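Local coordinates for protein putative peptidyl-arginine deiminase (Chlorobium tepidum, PDB 1XKN) that probably hydrolyses the guanidinium group of arginine-like substrates such as agmatine or peptidyl-arginine, at residues Thr170-Ala173 and Cys174-Pro178. Residues are numbered along the deposited sequence; the frame is centred on the assembly and turned at random.
Sequences TTTA and CLLNP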
loop_
_atom_site.group_PDB
_atom_site.type_symbol
_atom_site.label_atom_id
_atom_site.label_comp_id
_atom_site.label_asym_id
_atom_site.label_seq_id
_atom_site.Cartn_x
_atom_site.Cartn_y
_atom_site.Cartn_z
ATOM N N THR A 170 -10.972 -2.336 -6.288
ATOM C CA THR A 170 -10.202 -3.578 -6.221
ATOM C C THR A 170 -10.165 -4.231 -7.599
ATOM O O THR A 170 -10.585 -3.624 -8.584
ATOM C CB THR A 170 -10.822 -4.552 -5.186
ATOM O OG1 THR A 170 -9.937 -5.656 -4.969
ATOM C CG2 THR A 170 -12.167 -5.079 -5.675
ATOM N N THR A 171 -9.648 -5.453 -7.682
ATOM C CA THR A 171 -9.599 -6.144 -8.968
ATOM C C THR A 171 -10.159 -7.547 -8.852
ATOM O O THR A 171 -10.008 -8.215 -7.825
ATOM C CB THR A 171 -8.163 -6.265 -9.529
ATOM O OG1 THR A 171 -7.388 -7.118 -8.680
ATOM C CG2 THR A 171 -7.507 -4.900 -9.623
ATOM N N THR A 172 -10.810 -7.991 -9.918
ATOM C CA THR A 172 -11.372 -9.329 -9.960
ATOM C C THR A 172 -10.213 -10.319 -10.002
ATOM O O THR A 172 -10.259 -11.376 -9.377
ATOM C CB THR A 172 -12.256 -9.501 -11.208
ATOM O OG1 THR A 172 -13.406 -8.656 -11.089
ATOM C CG2 THR A 172 -12.706 -10.946 -11.357
ATOM N N ALA A 173 -9.161 -9.952 -10.727
ATOM C CA ALA A 173 -7.991 -10.808 -10.857
ATOM C C ALA A 173 -7.432 -11.248 -9.509
ATOM O O ALA A 173 -7.006 -12.393 -9.354
ATOM C CB ALA A 173 -6.908 -10.094 -11.660
ATOM N N CYS A 174 -7.431 -10.352 -8.529
ATOM C CA CYS A 174 -6.891 -10.702 -7.225
ATOM C C CYS A 174 -7.925 -11.219 -6.229
ATOM O O CYS A 174 -7.840 -12.363 -5.785
ATOM C CB CYS A 174 -6.153 -9.501 -6.624
ATOM S SG CYS A 174 -5.375 -9.825 -5.024
ATOM N N LEU A 175 -8.903 -10.384 -5.887
ATOM C CA LEU A 175 -9.911 -10.781 -4.913
ATOM C C LEU A 175 -10.807 -11.949 -5.302
ATOM O O LEU A 175 -11.491 -12.508 -4.448
ATOM C CB LEU A 175 -10.763 -9.576 -4.494
ATOM C CG LEU A 175 -10.341 -8.961 -3.153
ATOM C CD1 LEU A 175 -8.905 -8.462 -3.243
ATOM C CD2 LEU A 175 -11.276 -7.823 -2.772
ATOM N N LEU A 176 -10.823 -12.326 -6.575
ATOM C CA LEU A 176 -11.636 -13.468 -6.964
ATOM C C LEU A 176 -10.758 -14.653 -7.358
ATOM O O LEU A 176 -11.259 -15.670 -7.833
ATOM C CB LEU A 176 -12.608 -13.109 -8.099
ATOM C CG LEU A 176 -13.764 -12.179 -7.693
ATOM C CD1 LEU A 176 -14.778 -12.096 -8.826
ATOM C CD2 LEU A 176 -14.442 -12.716 -6.433
ATOM N N ASN A 177 -9.449 -14.534 -7.150
ATOM C CA ASN A 177 -8.557 -15.642 -7.475
ATOM C C ASN A 177 -8.770 -16.727 -6.421
ATOM O O ASN A 177 -8.726 -16.458 -5.220
ATOM C CB ASN A 177 -7.086 -15.202 -7.466
ATOM C CG ASN A 177 -6.156 -16.277 -8.012
ATOM O OD1 ASN A 177 -6.225 -17.435 -7.607
ATOM N ND2 ASN A 177 -5.280 -15.893 -8.931
ATOM N N PRO A 178 -9.024 -17.968 -6.859
ATOM C CA PRO A 178 -9.244 -19.078 -5.926
ATOM C C PRO A 178 -8.115 -19.316 -4.922
ATOM O O PRO A 178 -8.331 -19.962 -3.894
ATOM C CB PRO A 178 -9.446 -20.271 -6.857
ATOM C CG PRO A 178 -10.111 -19.650 -8.039
ATOM C CD PRO A 178 -9.299 -18.389 -8.245
HETATM O O HOH W 1 -5.743 -13.772 -11.149
#
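With chi1 at 66°, Thr-171 swings OG1 between its own backbone N and carbonyl carbon, and from there the hydroxyl accepts the amide of Cys-174 at 3.2 Å from OG1 to N. This is a textbook threonine N-cap: the side chain offers the better acceptor to a first-turn amide that otherwise has a weak bond to Thr-171 O. The same OG1 donates to the carbonyl of Gly-216, which fixes the rotation of the hydroxyl. The turn itself closes through Thr-171 O to Leu-175 N (3.1 Å) and Thr-172 O to Leu-176 N (3.0 Å). One step on, a water bridges Ala-173 O, to which it donates, and ND2 of Asn-177, whose OD1 accepts from Asn-179 N.

Four residues apart, like their backbone bond, Thr-172 and Leu-176 also meet by side chain: Thr-172 carries CG2 anti to its backbone N (OG1 chi1 -67°), where it presses on Leu-176 CD1 at a tight 3.5 Å. Leu-175 reaches back five residues to Thr-170, both its methyls near OG1, which bonds to Ala-159 O.

The short helix 172-175 thus grows directly from the end of strand 167-171; Trp-204 of the parallel neighbour 201-205 touches Thr-170, Thr-172 and both leucines, and these leucines also pack on Ile-189 of helix 186-197.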